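Local coordinates for glycine cleavage system H protein (Mycobacterium tuberculosis, PDB 3IFT), which probably carries a covalently attached lipoyl cofactor and shuttles the methylamine group of glycine from the P protein to the T protein of the glycine cleavage system, at residues A[91-94]-A[99-102]; A[76-81]-A[108-113]; A[38-43]-A[134-139]; A[23-28]-A[125-130]; A[31-36]-A[80-85]. All coordinates share one frame; numbering follows the deposited sequence.

Contact 1 (A[91-94]-A[99-102]); sequences SDLD and LVNS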
# COMPACT_ATOMS: atom_id res chain seq x y z
N SER A 91 11.00 2.49 -7.48
CA SER A 91 12.09 3.47 -7.58
C SER A 91 11.68 4.78 -8.23
O SER A 91 12.33 5.81 -8.03
CB SER A 91 13.34 2.89 -8.30
OG SER A 91 13.13 2.68 -9.68
N ASP A 92 10.61 4.74 -9.00
CA ASP A 92 10.12 5.93 -9.67
C ASP A 92 9.73 7.05 -8.74
O ASP A 92 9.76 8.23 -9.14
CB ASP A 92 8.92 5.60 -10.54
CG ASP A 92 9.28 4.70 -11.67
OD1 ASP A 92 10.46 4.63 -12.04
OD2 ASP A 92 8.37 4.09 -12.22
N LEU A 93 9.39 6.69 -7.51
CA LEU A 93 8.87 7.66 -6.55
C LEU A 93 9.97 8.52 -6.01
O LEU A 93 9.69 9.56 -5.40
CB LEU A 93 8.17 6.95 -5.39
CG LEU A 93 7.05 6.00 -5.78
CD1 LEU A 93 6.30 5.50 -4.56
CD2 LEU A 93 6.09 6.66 -6.80
N ASP A 94 11.21 8.11 -6.24
CA ASP A 94 12.36 8.91 -5.81
C ASP A 94 12.34 10.25 -6.54
O ASP A 94 12.49 11.29 -5.92
CB ASP A 94 13.69 8.20 -6.13
CG ASP A 94 14.87 8.89 -5.49
OD1 ASP A 94 14.73 9.39 -4.36
OD2 ASP A 94 15.96 8.91 -6.12
N LEU A 99 3.54 10.39 -8.61
CA LEU A 99 2.92 9.17 -9.16
C LEU A 99 1.95 8.55 -8.18
O LEU A 99 0.95 7.94 -8.58
CB LEU A 99 3.98 8.13 -9.53
CG LEU A 99 4.82 8.47 -10.76
CD1 LEU A 99 5.98 7.52 -10.88
CD2 LEU A 99 3.93 8.42 -12.01
N VAL A 100 2.26 8.65 -6.90
CA VAL A 100 1.36 8.16 -5.85
C VAL A 100 0.03 8.88 -5.95
O VAL A 100 -1.05 8.28 -5.88
CB VAL A 100 2.02 8.35 -4.46
CG1 VAL A 100 1.09 7.91 -3.35
CG2 VAL A 100 3.31 7.55 -4.38
N ASN A 101 0.09 10.19 -6.18
CA ASN A 101 -1.13 10.98 -6.36
C ASN A 101 -1.78 10.79 -7.71
O ASN A 101 -2.99 10.68 -7.82
CB ASN A 101 -0.80 12.47 -6.26
CG ASN A 101 -0.16 12.83 -5.00
OD1 ASN A 101 1.04 13.14 -4.96
ND2 ASN A 101 -0.94 12.87 -3.92
N SER A 102 -0.99 10.79 -8.77
CA SER A 102 -1.59 10.73 -10.12
C SER A 102 -2.05 9.34 -10.44
O SER A 102 -2.98 9.15 -11.22
CB SER A 102 -0.59 11.16 -11.17
OG SER A 102 0.53 10.26 -11.14

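Contact 2 (A[76-81]-A[108-113]); sequences SDLYAP and GWLLDI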
# COMPACT_ATOMS: atom_id res chain seq x y z
N SER A 76 2.19 10.50 6.66
CA SER A 76 1.42 9.34 7.05
C SER A 76 2.31 8.11 7.05
O SER A 76 3.01 7.86 6.09
CB SER A 76 0.27 9.14 6.09
OG SER A 76 -0.74 8.37 6.72
N ASP A 77 2.25 7.37 8.14
CA ASP A 77 2.97 6.13 8.25
C ASP A 77 2.42 5.13 7.25
O ASP A 77 1.25 5.12 6.94
CB ASP A 77 2.88 5.57 9.67
CG ASP A 77 3.81 6.28 10.63
OD1 ASP A 77 4.75 6.96 10.18
OD2 ASP A 77 3.62 6.12 11.85
N LEU A 78 3.31 4.33 6.72
CA LEU A 78 2.97 3.22 5.87
C LEU A 78 3.10 1.99 6.72
O LEU A 78 4.07 1.85 7.45
CB LEU A 78 3.94 3.15 4.70
CG LEU A 78 3.81 4.31 3.72
CD1 LEU A 78 4.88 4.29 2.61
CD2 LEU A 78 2.37 4.29 3.15
N TYR A 79 2.15 1.09 6.64
CA TYR A 79 2.18 -0.16 7.39
C TYR A 79 2.28 -1.34 6.44
O TYR A 79 1.74 -1.32 5.36
CB TYR A 79 0.92 -0.29 8.21
CG TYR A 79 0.70 0.87 9.12
CD1 TYR A 79 1.38 0.96 10.33
CD2 TYR A 79 -0.12 1.91 8.76
CE1 TYR A 79 1.20 2.02 11.16
CE2 TYR A 79 -0.30 2.98 9.61
CZ TYR A 79 0.37 3.02 10.81
OH TYR A 79 0.19 4.07 11.65
N ALA A 80 2.99 -2.38 6.86
CA ALA A 80 2.99 -3.65 6.16
C ALA A 80 1.56 -4.20 6.29
O ALA A 80 1.08 -4.42 7.41
CB ALA A 80 4.04 -4.59 6.74
N PRO A 81 0.83 -4.34 5.16
CA PRO A 81 -0.51 -4.89 5.34
C PRO A 81 -0.46 -6.39 5.66
O PRO A 81 -1.37 -6.90 6.27
CB PRO A 81 -1.18 -4.66 3.95
CG PRO A 81 -0.22 -3.82 3.21
CD PRO A 81 1.11 -4.14 3.73
N GLY A 108 2.04 4.57 -9.21
CA GLY A 108 2.29 5.11 -7.91
C GLY A 108 2.39 4.06 -6.84
O GLY A 108 2.44 4.41 -5.68
N TRP A 109 2.37 2.78 -7.20
CA TRP A 109 2.60 1.69 -6.24
C TRP A 109 3.87 1.93 -5.42
O TRP A 109 4.80 2.61 -5.84
CB TRP A 109 2.66 0.33 -6.97
CG TRP A 109 3.91 0.18 -7.84
CD1 TRP A 109 4.09 0.66 -9.09
CD2 TRP A 109 5.12 -0.48 -7.48
NE1 TRP A 109 5.34 0.35 -9.54
CE2 TRP A 109 5.99 -0.36 -8.57
CE3 TRP A 109 5.55 -1.17 -6.34
CZ2 TRP A 109 7.28 -0.91 -8.56
CZ3 TRP A 109 6.83 -1.70 -6.33
CH2 TRP A 109 7.66 -1.59 -7.43
N LEU A 110 3.89 1.42 -4.20
CA LEU A 110 5.01 1.70 -3.31
C LEU A 110 6.01 0.57 -3.26
O LEU A 110 7.20 0.79 -3.40
CB LEU A 110 4.50 1.97 -1.90
CG LEU A 110 3.49 3.11 -1.92
CD1 LEU A 110 2.97 3.25 -0.55
CD2 LEU A 110 4.08 4.44 -2.44
N LEU A 111 5.52 -0.64 -3.02
CA LEU A 111 6.38 -1.77 -2.76
C LEU A 111 5.63 -3.07 -2.89
O LEU A 111 4.40 -3.10 -2.95
CB LEU A 111 7.01 -1.69 -1.36
CG LEU A 111 6.15 -1.73 -0.10
CD1 LEU A 111 5.47 -3.07 0.10
CD2 LEU A 111 7.06 -1.45 1.13
N ASP A 112 6.40 -4.14 -2.93
CA ASP A 112 5.87 -5.46 -2.99
C ASP A 112 6.30 -6.17 -1.75
O ASP A 112 7.41 -5.96 -1.26
CB ASP A 112 6.43 -6.26 -4.16
CG ASP A 112 5.95 -5.78 -5.47
OD1 ASP A 112 5.01 -4.95 -5.54
OD2 ASP A 112 6.56 -6.23 -6.45
N ILE A 113 5.44 -7.03 -1.26
CA ILE A 113 5.81 -7.86 -0.13
C ILE A 113 5.70 -9.25 -0.69
O ILE A 113 4.76 -9.58 -1.40
CB ILE A 113 4.93 -7.64 1.12
CG1 ILE A 113 5.04 -6.17 1.56
CG2 ILE A 113 5.33 -8.60 2.23
CD1 ILE A 113 4.03 -5.73 2.60

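Contact 3 (A[38-43]-A[134-139]); sequences TDYAQS and EAYRGT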
# COMPACT_ATOMS: atom_id res chain seq x y z
N THR A 38 -4.30 4.29 -1.24
CA THR A 38 -5.50 4.43 -2.05
C THR A 38 -5.60 5.82 -2.67
O THR A 38 -4.91 6.74 -2.30
CB THR A 38 -6.71 4.10 -1.18
OG1 THR A 38 -6.80 5.08 -0.15
CG2 THR A 38 -6.50 2.69 -0.55
N ASP A 39 -6.48 5.96 -3.64
CA ASP A 39 -6.88 7.25 -4.16
C ASP A 39 -7.31 8.22 -3.09
O ASP A 39 -6.90 9.37 -3.08
CB ASP A 39 -7.99 7.05 -5.14
CG ASP A 39 -8.35 8.29 -5.89
OD1 ASP A 39 -7.51 9.19 -6.00
OD2 ASP A 39 -9.50 8.34 -6.39
N TYR A 40 -8.11 7.74 -2.15
CA TYR A 40 -8.54 8.54 -1.03
C TYR A 40 -7.36 9.03 -0.21
O TYR A 40 -7.29 10.18 0.11
CB TYR A 40 -9.46 7.71 -0.15
CG TYR A 40 -9.70 8.29 1.20
CD1 TYR A 40 -10.79 9.15 1.41
CD2 TYR A 40 -8.88 8.01 2.27
CE1 TYR A 40 -11.05 9.68 2.63
CE2 TYR A 40 -9.12 8.56 3.51
CZ TYR A 40 -10.24 9.37 3.69
OH TYR A 40 -10.55 9.94 4.92
N ALA A 41 -6.40 8.13 0.07
CA ALA A 41 -5.24 8.47 0.88
C ALA A 41 -4.38 9.52 0.19
O ALA A 41 -3.97 10.50 0.81
CB ALA A 41 -4.41 7.24 1.18
N GLN A 42 -4.09 9.33 -1.08
CA GLN A 42 -3.22 10.26 -1.77
C GLN A 42 -3.88 11.66 -1.83
O GLN A 42 -3.24 12.70 -1.59
CB GLN A 42 -2.83 9.71 -3.16
CG GLN A 42 -3.92 9.65 -4.21
CD GLN A 42 -4.31 11.01 -4.73
OE1 GLN A 42 -3.56 11.97 -4.61
NE2 GLN A 42 -5.52 11.11 -5.27
N SER A 43 -5.17 11.68 -2.08
CA SER A 43 -5.86 12.95 -2.16
C SER A 43 -5.85 13.67 -0.82
O SER A 43 -5.62 14.88 -0.77
CB SER A 43 -7.28 12.74 -2.66
OG SER A 43 -7.83 14.03 -2.89
N GLU A 134 -15.42 -3.01 -0.99
CA GLU A 134 -16.69 -2.58 -0.47
C GLU A 134 -16.53 -2.21 1.00
O GLU A 134 -17.01 -1.17 1.45
CB GLU A 134 -17.69 -3.73 -0.62
CG GLU A 134 -19.13 -3.31 -0.73
CD GLU A 134 -20.09 -4.50 -0.57
OE1 GLU A 134 -19.89 -5.53 -1.25
OE2 GLU A 134 -21.00 -4.40 0.28
N ALA A 135 -15.83 -3.07 1.74
CA ALA A 135 -15.53 -2.81 3.13
C ALA A 135 -14.63 -1.57 3.27
O ALA A 135 -14.81 -0.74 4.16
CB ALA A 135 -14.86 -4.01 3.78
N TYR A 136 -13.65 -1.44 2.40
CA TYR A 136 -12.85 -0.23 2.44
C TYR A 136 -13.70 1.02 2.23
O TYR A 136 -13.65 1.93 3.03
CB TYR A 136 -11.71 -0.29 1.45
CG TYR A 136 -10.87 0.94 1.53
CD1 TYR A 136 -10.19 1.29 2.71
CD2 TYR A 136 -10.75 1.77 0.45
CE1 TYR A 136 -9.46 2.40 2.79
CE2 TYR A 136 -10.01 2.91 0.52
CZ TYR A 136 -9.36 3.23 1.67
OH TYR A 136 -8.60 4.38 1.70
N ARG A 137 -14.45 1.08 1.15
CA ARG A 137 -15.38 2.19 0.92
C ARG A 137 -16.20 2.49 2.18
O ARG A 137 -16.33 3.65 2.60
CB ARG A 137 -16.31 1.87 -0.23
CG ARG A 137 -17.45 2.89 -0.50
CD ARG A 137 -16.95 4.14 -1.24
NE ARG A 137 -16.50 3.82 -2.59
CZ ARG A 137 -15.72 4.60 -3.34
NH1 ARG A 137 -15.27 5.77 -2.89
NH2 ARG A 137 -15.38 4.19 -4.56
N GLY A 138 -16.75 1.44 2.76
CA GLY A 138 -17.55 1.52 3.96
C GLY A 138 -16.90 2.28 5.08
O GLY A 138 -17.58 3.02 5.79
N THR A 139 -15.59 2.12 5.23
CA THR A 139 -14.82 2.84 6.24
C THR A 139 -14.70 4.32 5.92
O THR A 139 -14.47 5.12 6.83
CB THR A 139 -13.38 2.23 6.46
OG1 THR A 139 -12.48 2.59 5.38
CG2 THR A 139 -13.43 0.71 6.61

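Contact 4 (A[23-28]-A[125-130]); sequences EWIRRS and SALTTL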
# COMPACT_ATOMS: atom_id res chain seq x y z
N GLU A 23 -4.25 1.57 2.64
CA GLU A 23 -3.34 0.91 1.75
C GLU A 23 -4.11 -0.06 0.94
O GLU A 23 -5.15 -0.54 1.36
CB GLU A 23 -2.22 0.25 2.50
CG GLU A 23 -1.28 1.32 3.02
CD GLU A 23 -0.20 0.81 3.93
OE1 GLU A 23 0.24 -0.34 3.75
OE2 GLU A 23 0.21 1.58 4.83
N TRP A 24 -3.60 -0.32 -0.25
CA TRP A 24 -4.20 -1.34 -1.08
C TRP A 24 -3.17 -2.42 -1.26
O TRP A 24 -1.98 -2.19 -1.12
CB TRP A 24 -4.71 -0.80 -2.41
CG TRP A 24 -3.70 -0.08 -3.23
CD1 TRP A 24 -3.47 1.26 -3.22
CD2 TRP A 24 -2.76 -0.64 -4.15
NE1 TRP A 24 -2.47 1.58 -4.12
CE2 TRP A 24 -2.01 0.44 -4.70
CE3 TRP A 24 -2.47 -1.94 -4.57
CZ2 TRP A 24 -0.96 0.24 -5.63
CZ3 TRP A 24 -1.48 -2.12 -5.50
CH2 TRP A 24 -0.72 -1.03 -6.01
N ILE A 25 -3.68 -3.59 -1.59
CA ILE A 25 -2.88 -4.79 -1.69
C ILE A 25 -3.40 -5.49 -2.92
O ILE A 25 -4.60 -5.81 -3.00
CB ILE A 25 -3.05 -5.70 -0.46
CG1 ILE A 25 -2.61 -4.94 0.79
CG2 ILE A 25 -2.21 -7.00 -0.63
CD1 ILE A 25 -3.75 -4.32 1.58
N ARG A 26 -2.50 -5.63 -3.89
CA ARG A 26 -2.78 -6.38 -5.08
C ARG A 26 -1.99 -7.68 -5.08
O ARG A 26 -0.76 -7.67 -4.98
CB ARG A 26 -2.39 -5.60 -6.31
CG ARG A 26 -2.75 -6.33 -7.59
CD ARG A 26 -2.28 -5.55 -8.80
NE ARG A 26 -3.10 -4.36 -8.94
CZ ARG A 26 -2.66 -3.11 -8.97
NH1 ARG A 26 -1.37 -2.83 -8.96
NH2 ARG A 26 -3.56 -2.13 -9.07
N ARG A 27 -2.67 -8.79 -5.26
CA ARG A 27 -1.92 -10.04 -5.38
C ARG A 27 -1.25 -10.05 -6.73
O ARG A 27 -1.92 -10.14 -7.73
CB ARG A 27 -2.84 -11.23 -5.25
CG ARG A 27 -2.09 -12.51 -5.48
CD ARG A 27 -2.93 -13.69 -5.08
NE ARG A 27 -2.07 -14.79 -4.66
CZ ARG A 27 -2.43 -15.72 -3.79
NH1 ARG A 27 -3.64 -15.69 -3.24
NH2 ARG A 27 -1.57 -16.69 -3.48
N SER A 28 0.06 -9.92 -6.77
CA SER A 28 0.74 -9.88 -8.05
C SER A 28 1.24 -11.26 -8.46
O SER A 28 1.52 -11.52 -9.63
CB SER A 28 1.87 -8.86 -8.03
OG SER A 28 2.58 -8.88 -6.83
N SER A 125 -4.21 -17.00 3.28
CA SER A 125 -4.58 -16.67 4.64
C SER A 125 -4.32 -15.20 5.00
O SER A 125 -5.23 -14.54 5.46
CB SER A 125 -3.87 -17.61 5.59
OG SER A 125 -4.33 -18.93 5.27
N ALA A 126 -3.10 -14.70 4.76
CA ALA A 126 -2.79 -13.28 4.96
C ALA A 126 -3.92 -12.40 4.45
O ALA A 126 -4.35 -11.49 5.14
CB ALA A 126 -1.47 -12.90 4.27
N LEU A 127 -4.45 -12.69 3.26
CA LEU A 127 -5.43 -11.80 2.65
C LEU A 127 -6.72 -11.69 3.47
O LEU A 127 -7.44 -10.71 3.33
CB LEU A 127 -5.73 -12.20 1.20
CG LEU A 127 -4.56 -12.20 0.21
CD1 LEU A 127 -4.90 -12.97 -1.09
CD2 LEU A 127 -4.09 -10.78 -0.11
N THR A 128 -6.96 -12.65 4.36
CA THR A 128 -8.18 -12.67 5.18
C THR A 128 -8.25 -11.58 6.24
O THR A 128 -9.32 -11.31 6.76
CB THR A 128 -8.34 -14.05 5.91
OG1 THR A 128 -7.36 -14.17 6.96
CG2 THR A 128 -8.18 -15.20 4.92
N THR A 129 -7.10 -11.01 6.62
CA THR A 129 -7.08 -9.88 7.51
C THR A 129 -7.44 -8.58 6.75
O THR A 129 -7.62 -7.55 7.39
CB THR A 129 -5.69 -9.66 8.14
OG1 THR A 129 -4.71 -9.53 7.10
CG2 THR A 129 -5.32 -10.83 9.11
N LEU A 130 -7.52 -8.61 5.42
CA LEU A 130 -7.63 -7.35 4.66
C LEU A 130 -9.06 -7.09 4.25
O LEU A 130 -9.88 -7.99 4.22
CB LEU A 130 -6.72 -7.33 3.44
CG LEU A 130 -5.26 -7.67 3.69
CD1 LEU A 130 -4.51 -7.68 2.39
CD2 LEU A 130 -4.61 -6.73 4.72

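Contact 5 (A[31-36]-A[80-85]); sequences DTVRVG and APISGK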
# COMPACT_ATOMS: atom_id res chain seq x y z
N ASP A 31 3.03 -15.58 -4.43
CA ASP A 31 3.68 -15.26 -3.17
C ASP A 31 3.91 -13.78 -2.94
O ASP A 31 4.56 -13.37 -1.96
CB ASP A 31 5.03 -15.98 -3.11
CG ASP A 31 5.98 -15.55 -4.21
OD1 ASP A 31 5.59 -14.73 -5.09
OD2 ASP A 31 7.13 -16.05 -4.19
N THR A 32 3.37 -12.96 -3.83
CA THR A 32 3.69 -11.56 -3.84
C THR A 32 2.44 -10.70 -3.84
O THR A 32 1.46 -10.97 -4.55
CB THR A 32 4.53 -11.20 -5.08
OG1 THR A 32 5.72 -11.98 -5.06
CG2 THR A 32 4.91 -9.74 -5.08
N VAL A 33 2.48 -9.66 -3.02
CA VAL A 33 1.49 -8.62 -3.13
C VAL A 33 2.22 -7.34 -3.46
O VAL A 33 3.37 -7.12 -3.07
CB VAL A 33 0.66 -8.45 -1.86
CG1 VAL A 33 -0.19 -9.68 -1.62
CG2 VAL A 33 1.56 -8.18 -0.66
N ARG A 34 1.52 -6.49 -4.20
CA ARG A 34 1.96 -5.15 -4.39
C ARG A 34 1.10 -4.26 -3.51
O ARG A 34 -0.07 -4.52 -3.30
CB ARG A 34 1.83 -4.77 -5.84
CG ARG A 34 2.28 -3.36 -6.09
CD ARG A 34 2.77 -3.22 -7.50
NE ARG A 34 4.05 -3.89 -7.68
CZ ARG A 34 4.81 -3.76 -8.76
NH1 ARG A 34 4.43 -2.96 -9.74
NH2 ARG A 34 5.98 -4.39 -8.84
N VAL A 35 1.71 -3.20 -3.01
CA VAL A 35 1.10 -2.32 -2.06
C VAL A 35 1.29 -0.86 -2.44
O VAL A 35 2.37 -0.43 -2.86
CB VAL A 35 1.73 -2.59 -0.67
CG1 VAL A 35 1.11 -1.76 0.38
CG2 VAL A 35 1.61 -4.10 -0.31
N GLY A 36 0.22 -0.10 -2.26
CA GLY A 36 0.27 1.34 -2.39
C GLY A 36 -0.74 1.94 -1.46
O GLY A 36 -1.32 1.27 -0.58
N ALA A 80 2.99 -2.38 6.86
CA ALA A 80 2.99 -3.65 6.16
C ALA A 80 1.56 -4.20 6.29
O ALA A 80 1.08 -4.42 7.41
CB ALA A 80 4.04 -4.59 6.74
N PRO A 81 0.83 -4.34 5.16
CA PRO A 81 -0.51 -4.89 5.34
C PRO A 81 -0.46 -6.39 5.66
O PRO A 81 -1.37 -6.90 6.27
CB PRO A 81 -1.18 -4.66 3.95
CG PRO A 81 -0.22 -3.82 3.21
CD PRO A 81 1.11 -4.14 3.73
N ILE A 82 0.63 -7.04 5.26
CA ILE A 82 0.86 -8.44 5.55
C ILE A 82 2.30 -8.66 5.96
O ILE A 82 3.13 -7.78 5.80
CB ILE A 82 0.54 -9.34 4.34
CG1 ILE A 82 1.44 -9.02 3.15
CG2 ILE A 82 -0.93 -9.25 3.98
CD1 ILE A 82 1.72 -10.24 2.19
N SER A 83 2.55 -9.81 6.56
CA SER A 83 3.88 -10.20 6.92
C SER A 83 4.54 -10.78 5.70
O SER A 83 3.92 -11.49 4.91
CB SER A 83 3.87 -11.26 8.05
OG SER A 83 3.35 -10.68 9.22
N GLY A 84 5.80 -10.46 5.54
CA GLY A 84 6.55 -11.04 4.43
C GLY A 84 7.87 -10.33 4.36
O GLY A 84 8.37 -9.87 5.36
N LYS A 85 8.42 -10.25 3.18
CA LYS A 85 9.65 -9.52 2.96
C LYS A 85 9.41 -8.57 1.84
O LYS A 85 8.80 -8.92 0.85
CB LYS A 85 10.81 -10.48 2.58

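Contact 1 (A[91-94]-A[99-102])
Leu-93 and Val-100 approach at about a right angle, and the branch CG2 of Val-100 sits against both methyls of the leucine, 3.6 Å from Leu-93 CD1 and 3.8 Å from Leu-93 CD2. The neighbouring pair is turned differently: the side chains of Leu-93 and Leu-99 meet at a slant, with Leu-93 CD2 meeting the root of the other leucine at Leu-99 CB, 3.8 Å away. Leu-93 carries CG anti to its carbonyl carbon (chi1 -55°), which brings the two methyls nearer to helix 99-102 than the initial course of the side chain would suggest.

The two segments belong to short helices, 92-95 and 99-102, joined by a brief connection within the lipoyl-binding part of the chain. Their buried side joins the hydrophobic core: Leu-93 and Val-100 both touch Leu-110, while Val-51 and Val-48 of strand 48-52 receive Leu-93 and Val-100 respectively.

Toward the surface the packing passes to Leu-99, whose CD1 lies 3.5 Å from Asp-92 CB. The aspartate thus offers its methylene carbon to the leucine, and Asp-92 itself is exposed. Asn-101 faces another way and bonds to the backbone of Gly-46 and Val-48.

Contact 2 (A[76-81]-A[108-113])
Pro-81 and Ile-113 make the tighter end of this buried contact: the ring carbon Pro-81 CD lies 3.5 Å from Ile-113 CD1, the two side chains crossing at a slant. Ile-113 places CG1 anti to its carbonyl carbon (chi1 -60°), and with CD1 extended beyond it (chi2 169°) the terminal methyl is carried across to the proline. The same methyl touches Ala-80 more loosely, at 4.3 Å from Ala-80 CB.

At the other end two leucines meet through their methyls. Leu-110 CD1 is received by both branches of the facing residue, 3.8 Å from Leu-78 CD1 and 3.9 Å from Leu-78 CD2. The end-to-end directions of 78-81 and 110-113 differ by 35°.

Leu-78 lies on strand 75-79, an outermost strand of the three-stranded antiparallel sheet, whereas Ile-113 belongs to strand 111-114 of the six-stranded sheet, so the contact packs the two sheets of the lipoyl domain against each other. Leu-110 and Leu-111 both face Val-35 and form a classic beta bulge in the middle of segment 108-113.

The polar groups lie away from the apolar interface. Asp-112 takes no part in it and forms a salt bridge with Arg-34, which also makes a cation-pi contact with Trp-109. On strand 75-79, Tyr-79 is partly exposed, and its backbone N is bound by Glu-23.

Contact 3 (A[38-43]-A[134-139])
An N-cap at the start of helix 39-45 is the point at which the C-terminal helix 133-139 reaches the lipoyl-binding part of the protein. Thr-38 holds the cap position, and its OG1 accepts from Ala-41 N at 3.1 Å, with an N-H...O angle of 156°. The same oxygen is hydrogen-bonded to the phenol of the other helix, Thr-38 OG1 to Tyr-136 OH, at 2.7 Å. The two side chains come from opposite directions. OG1 stands between the backbone N and the carbonyl carbon of Thr-38 (chi1 65°), where it can serve both the helix end and the tyrosine.

The methyl of the threonine adds apolar packing, with Thr-38 CG2 3.7 Å from Tyr-136 CE2. His-22 ND1 is also hydrogen-bonded to Tyr-136 OH, so the buried hydroxyl has a polar partner on the histidine as well as on the cap. A stack with the ring of Tyr-18 further fixes the tyrosine in place.

Tyr-40, whose side chain lies about 10 Å from that of Lys-73, the predicted lipoyl attachment site, unmodified in this structure, approaches more peripherally. The two tyrosine side chains meet at a slant, and the nearest approach is of Tyr-40 CD2 to Tyr-136 OH, 3.7 Å.

Contact 4 (A[23-28]-A[125-130])
Ile-25 points its side chain into Leu-130, and the two meet tip to tip, with Ile-25 CD1 3.5 Å from Leu-130 CD1. The leucine methyl also rests against the body of the isoleucine, since Leu-130 CD1 is 3.7 Å from Ile-25 CG1 and 3.9 Å from Ile-25 CG2. Leu-130 CD2 stays slightly farther off, so one methyl branch of the leucine carries most of the touching. Ile-25 chi2, at 98°, is well away from a staggered value, which sets CD1 out of line with the extended chain.

One turn earlier, Leu-127 adds a looser apolar touch, its CD2 lying 4.3 Å from Ile-25 CG2. Its other branch turns to the more exposed edge of the contact: Leu-127 CD1 is 3.7 Å from Arg-27 NH1, and the two side chains cross at about a right angle. The arginine runs out with CG anti to the backbone N (chi1 176°) and the chain extended as far as NE. Its charged end is held by backbone oxygens at and just past the end of the strand, NE by Gly-29 O and NH2 by Asp-30 O.

The helical turns on the other segment are reinforced by their own hydroxyls. Ser-125 O accepts from both the N and OG1 of Thr-128, and Ala-126 O likewise from Thr-129.

His-17 of the outermost strand 17-18 touches both leucines. The helical turns at 125-129 and the loop residue after them lay leucines against strand 23-29, so this helical region packs on the six-stranded antiparallel sheet.

Contact 5 (A[31-36]-A[80-85])
Strand 32-37 faces a stretch of loop, residues 80-83, that leads into strand 84-89, and the backbones stay well apart: the CA atoms are 8.0 Å from each other at Val-35 and Pro-81 and 8.7 Å at Val-33 and Ile-82. The strand forms its backbone bonds with its sheet neighbours 23-29 and 111-114, and side chains alone bridge the gap to the loop.

Val-33 and Ile-82 reach toward each other tip to tip, with Val-33 CG2 3.5 Å from Ile-82 CD1 and 3.9 Å from Ile-82 CG1. In the isoleucine, CG1 is lodged between the backbone N and the carbonyl carbon (chi1 62°), an arrangement that directs its ethyl arm to the valine. Leu-123 of helix 123-126 packs on both residues.

Val-35 meets the proline ring with both methyls straddling its outer corner. Pro-81 CG is 3.7 Å from Val-35 CG1 and 4.0 Å from Val-35 CG2. With CG1 of the valine anti to the backbone N (chi1 -177°) and CG2 beside that nitrogen, both methyls also come within 4.1 Å of Pro-81 CD.

All four touching residues are buried and apolar, which implies that the loop is held against the sheet by hydrophobic burial and close methyl packing, without a polar bond between the two segments.

How the contacts relate
From the N terminus, strand 23-28 opens contact 4, which closes only at 125-130, on and just after helix 123-126. Within that span, strand 31-36 opens contact 5, closed at 80-85. Next, 38-43 opens contact 3, which closes last, at 134-139; it encloses contacts 1 and 2 but crosses contacts 4 and 5. Then 76-81 opens contact 2, closed at 108-113 and sharing Ala-80 and Pro-81 with contact 5. Contact 1 is a short local closure between 91-94 and 99-102, lying within contact 2 and touching it through Leu-93 and Leu-110. Contacts 2, 4 and 5 gather round the six-stranded sheet, contact 2 joining it to the three-stranded one, whereas contact 3 brings in the C-terminal helix.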